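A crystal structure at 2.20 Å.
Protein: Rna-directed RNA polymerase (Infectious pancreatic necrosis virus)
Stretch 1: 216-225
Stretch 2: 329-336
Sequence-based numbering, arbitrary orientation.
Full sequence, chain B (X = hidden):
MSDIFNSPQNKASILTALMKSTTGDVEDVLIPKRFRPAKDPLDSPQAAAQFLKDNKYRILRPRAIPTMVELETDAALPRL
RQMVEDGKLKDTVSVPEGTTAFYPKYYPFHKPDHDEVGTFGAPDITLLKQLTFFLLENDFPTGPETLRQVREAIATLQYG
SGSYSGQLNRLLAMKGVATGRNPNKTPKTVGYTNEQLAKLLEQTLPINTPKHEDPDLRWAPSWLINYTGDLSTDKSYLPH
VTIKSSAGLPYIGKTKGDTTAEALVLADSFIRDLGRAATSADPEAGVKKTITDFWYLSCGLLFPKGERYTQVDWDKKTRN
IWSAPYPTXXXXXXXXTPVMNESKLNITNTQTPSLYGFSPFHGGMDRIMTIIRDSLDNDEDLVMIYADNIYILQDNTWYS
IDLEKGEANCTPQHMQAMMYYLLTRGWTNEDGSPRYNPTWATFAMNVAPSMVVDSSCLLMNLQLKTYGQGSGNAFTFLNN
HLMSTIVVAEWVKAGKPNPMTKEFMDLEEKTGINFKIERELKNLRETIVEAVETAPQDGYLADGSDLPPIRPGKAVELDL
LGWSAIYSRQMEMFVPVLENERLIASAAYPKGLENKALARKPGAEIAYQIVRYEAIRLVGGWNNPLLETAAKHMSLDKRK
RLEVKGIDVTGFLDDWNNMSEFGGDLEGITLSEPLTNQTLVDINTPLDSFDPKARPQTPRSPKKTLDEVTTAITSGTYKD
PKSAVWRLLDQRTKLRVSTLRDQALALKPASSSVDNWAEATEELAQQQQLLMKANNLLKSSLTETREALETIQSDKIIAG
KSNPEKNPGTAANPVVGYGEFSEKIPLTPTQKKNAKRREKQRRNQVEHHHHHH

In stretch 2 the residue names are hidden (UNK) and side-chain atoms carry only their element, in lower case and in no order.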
# COMPACT_ATOMS: atom_id res chain seq x y z
N ASP B 216 -20.76 -1.84 12.69
CA ASP B 216 -21.05 -0.86 11.66
C ASP B 216 -20.25 0.40 11.94
O ASP B 216 -19.78 0.61 13.07
CB ASP B 216 -22.55 -0.53 11.67
CG ASP B 216 -23.50 -1.63 11.26
OD1 ASP B 216 -23.04 -2.62 10.64
OD2 ASP B 216 -24.71 -1.48 11.49
N LEU B 217 -20.13 1.28 10.94
CA LEU B 217 -19.46 2.56 11.10
C LEU B 217 -20.40 3.53 11.81
O LEU B 217 -21.08 4.32 11.17
CB LEU B 217 -19.03 3.10 9.71
CG LEU B 217 -18.00 2.27 8.96
CD1 LEU B 217 -17.83 2.79 7.52
CD2 LEU B 217 -16.69 2.19 9.74
N ARG B 218 -20.50 3.42 13.15
CA ARG B 218 -21.43 4.26 13.91
C ARG B 218 -20.84 4.81 15.19
O ARG B 218 -21.50 5.62 15.85
CB ARG B 218 -22.70 3.47 14.29
CG ARG B 218 -23.49 2.86 13.15
CD ARG B 218 -24.50 1.85 13.68
NE ARG B 218 -25.22 1.19 12.59
CZ ARG B 218 -26.27 1.71 11.96
NH1 ARG B 218 -26.73 2.90 12.29
NH2 ARG B 218 -26.85 1.04 10.97
N TRP B 219 -19.66 4.33 15.60
CA TRP B 219 -19.14 4.69 16.91
C TRP B 219 -17.75 5.29 16.91
O TRP B 219 -17.02 5.24 15.91
CB TRP B 219 -19.11 3.42 17.78
CG TRP B 219 -20.48 2.87 18.06
CD1 TRP B 219 -21.38 3.33 18.97
CD2 TRP B 219 -21.14 1.82 17.33
NE1 TRP B 219 -22.55 2.60 18.90
CE2 TRP B 219 -22.43 1.68 17.89
CE3 TRP B 219 -20.77 1.00 16.26
CZ2 TRP B 219 -23.34 0.71 17.45
CZ3 TRP B 219 -21.67 0.05 15.81
CH2 TRP B 219 -22.93 -0.09 16.40
N ALA B 220 -17.39 5.86 18.08
CA ALA B 220 -16.06 6.37 18.36
C ALA B 220 -15.09 5.17 18.42
O ALA B 220 -15.49 4.11 18.92
CB ALA B 220 -16.06 7.13 19.68
N PRO B 221 -13.84 5.28 17.92
CA PRO B 221 -12.94 4.11 17.92
C PRO B 221 -12.78 3.36 19.25
O PRO B 221 -12.76 2.13 19.20
CB PRO B 221 -11.60 4.70 17.48
CG PRO B 221 -11.99 5.84 16.62
CD PRO B 221 -13.21 6.43 17.26
N SER B 222 -12.64 4.07 20.40
CA SER B 222 -12.45 3.44 21.72
C SER B 222 -13.60 2.51 22.11
O SER B 222 -13.40 1.60 22.92
CB SER B 222 -12.27 4.50 22.80
OG SER B 222 -13.45 5.26 23.00
N TRP B 223 -14.82 2.74 21.56
CA TRP B 223 -16.00 1.94 21.85
C TRP B 223 -15.93 0.55 21.16
O TRP B 223 -16.78 -0.30 21.41
CB TRP B 223 -17.27 2.69 21.45
CG TRP B 223 -17.64 3.81 22.38
CD1 TRP B 223 -16.86 4.85 22.76
CD2 TRP B 223 -18.92 4.02 22.98
NE1 TRP B 223 -17.57 5.70 23.59
CE2 TRP B 223 -18.85 5.23 23.71
CE3 TRP B 223 -20.15 3.33 22.94
CZ2 TRP B 223 -19.94 5.73 24.44
CZ3 TRP B 223 -21.23 3.83 23.66
CH2 TRP B 223 -21.12 5.01 24.40
N LEU B 224 -14.94 0.33 20.29
CA LEU B 224 -14.73 -0.95 19.60
C LEU B 224 -13.87 -1.90 20.47
O LEU B 224 -13.64 -3.06 20.10
CB LEU B 224 -14.10 -0.70 18.21
CG LEU B 224 -15.07 -0.58 17.02
CD1 LEU B 224 -16.03 0.62 17.16
CD2 LEU B 224 -14.31 -0.52 15.70
N ILE B 225 -13.43 -1.41 21.65
CA ILE B 225 -12.67 -2.18 22.62
C ILE B 225 -13.65 -2.73 23.64
O ILE B 225 -14.35 -1.98 24.32
CB ILE B 225 -11.50 -1.41 23.32
CG1 ILE B 225 -10.46 -0.89 22.32
CG2 ILE B 225 -10.83 -2.32 24.38
CD1 ILE B 225 -9.75 0.32 22.81
N UNK B 329 -5.09 7.55 10.58
CA UNK B 329 -4.86 6.18 10.10
C UNK B 329 -5.90 5.21 10.69
O UNK B 329 -6.43 4.38 9.95
c UNK B 329 -3.17 4.31 10.02
c UNK B 329 -2.85 2.68 8.63
n UNK B 329 -2.89 2.15 9.85
n UNK B 329 -3.02 3.99 8.67
c UNK B 329 -3.43 5.72 10.45
c UNK B 329 -3.11 3.17 10.75
N UNK B 330 -6.21 5.35 11.99
CA UNK B 330 -7.16 4.51 12.71
C UNK B 330 -8.59 4.67 12.14
O UNK B 330 -9.25 3.67 11.86
c UNK B 330 -7.57 4.54 16.65
c UNK B 330 -7.11 4.89 14.21
c UNK B 330 -7.21 2.51 15.18
c UNK B 330 -7.76 3.97 15.26
N UNK B 331 -9.04 5.92 11.93
CA UNK B 331 -10.38 6.23 11.39
C UNK B 331 -10.54 5.74 9.93
O UNK B 331 -11.58 5.16 9.60
c UNK B 331 -10.67 7.74 11.48
c UNK B 331 -10.75 9.87 12.82
c UNK B 331 -12.08 7.87 13.58
c UNK B 331 -10.80 8.34 12.88
N UNK B 332 -9.51 5.92 9.09
CA UNK B 332 -9.52 5.46 7.70
C UNK B 332 -9.56 3.93 7.63
O UNK B 332 -10.33 3.37 6.84
c UNK B 332 -8.27 5.97 6.93
c UNK B 332 -6.90 7.76 5.88
c UNK B 332 -9.34 7.90 5.71
c UNK B 332 -8.18 7.46 6.58
N UNK B 333 -8.72 3.26 8.45
CA UNK B 333 -8.57 1.80 8.50
C UNK B 333 -9.83 1.13 8.97
O UNK B 333 -10.08 0.00 8.56
o UNK B 333 -6.20 1.91 8.79
c UNK B 333 -7.38 1.40 9.37
N UNK B 334 -10.65 1.82 9.79
CA UNK B 334 -11.95 1.31 10.25
C UNK B 334 -12.94 1.16 9.06
O UNK B 334 -13.84 0.33 9.11
c UNK B 334 -12.54 2.22 11.33
c UNK B 334 -11.97 1.97 12.70
c UNK B 334 -14.19 2.85 14.13
s UNK B 334 -12.45 3.22 13.92
N UNK B 335 -12.75 1.92 7.97
CA UNK B 335 -13.61 1.86 6.78
C UNK B 335 -13.11 0.76 5.81
O UNK B 335 -13.89 -0.04 5.32
c UNK B 335 -14.63 3.20 4.83
c UNK B 335 -14.19 4.35 7.04
c UNK B 335 -13.72 3.26 6.07
N UNK B 336 -11.80 0.74 5.54
CA UNK B 336 -11.22 -0.18 4.55
C UNK B 336 -10.95 -1.61 5.03
O UNK B 336 -11.35 -2.54 4.33
o UNK B 336 -9.02 0.73 5.01
c UNK B 336 -9.93 0.40 3.98

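Position 329 lies in a helix that began earlier in the chain and continues beyond 336. One carbon leads into a five-membered ring of three carbons and two nitrogens, the imidazole of a histidine. His-329 makes no contact with stretch 1, and the residue is partly exposed, a setting in which a polar ring is easily tolerated.

Position 330 carries four carbons, forked at the second, and its CA-to-CB bond points toward stretch 1. A branch-tip carbon lies 4.1 Å from CB of Pro-221; four carbons forked at the second make this Leu-330, and the tip is its CD2. A flexible aliphatic chain thus meets a rigid aliphatic ring at van der Waals range.

Position 331 has the same four carbons and the same fork. Here CA-to-CB points sideways, but the end of the side chain comes nearer: with chi1 in m and chi2 in t, a branch-tip carbon reaches 3.7 Å from CG of Pro-221. This is again leucine, and the tip is CD2 of Leu-331. The fork lets a branch tip bridge the gap left by the sideways CA-to-CB bond.

At position 332 four carbons forked at the second appear once more, touching nothing on stretch 1, and give a third leucine. Leu-332 is buried; its hydrophobic bulk belongs to the interior away from this contact.

Position 333 bears one carbon and one oxygen and does not touch stretch 1, which makes it serine. Its hydroxyl serves the helix itself: OG of Ser-333 donates to O of His-329 at 2.7 Å, alongside the backbone bond from N of Ser-333 to the same oxygen at 3.0 Å. A small polar group can thus be buried with its proton satisfied.

Position 334 has an unbranched chain of two carbons, a sulfur and a last carbon, and its CA-to-CB bond points toward stretch 1. The sulfur lies 3.8 Å from CG of Pro-221, while the last carbon is 3.7 Å from CD2 of Leu-224 and 4.1 Å from the backbone O of Trp-219. This is methionine, and it loses more area to the other stretch than any other residue here. The unbranched thioether of Met-334 lets SD and CE touch three residues.

Position 335 has one carbon carrying two more. One of the two meets CD1 of Leu-217 at 4.0 Å, although CA-to-CB points sideways. This is valine, the carbon being CG2 of Val-335; a compact branched apolar side chain suits a buried site beside Leu-217.

Position 336, with one carbon and one oxygen, is out of reach of stretch 1. It is serine, whose small side chain takes little room in a buried part of the helix.

The contact is apolar packing, with no hydrogen bond across it and 345 Å² buried in all. Leu-217 and Pro-221 supply most of the surface from stretch 1, and Leu-224, held in the 3-10 segment 221-224, adds its own side chain. Leu-217 also brings CD2 to 3.5 Å from the backbone O of Met-334. NE of Arg-218 forms a salt bridge with OD2 of Asp-216 at 2.9 Å, and neither residue touches the helix; both also bond elsewhere in the structure.

Stretch 2 (329-336) HLLLSMVS
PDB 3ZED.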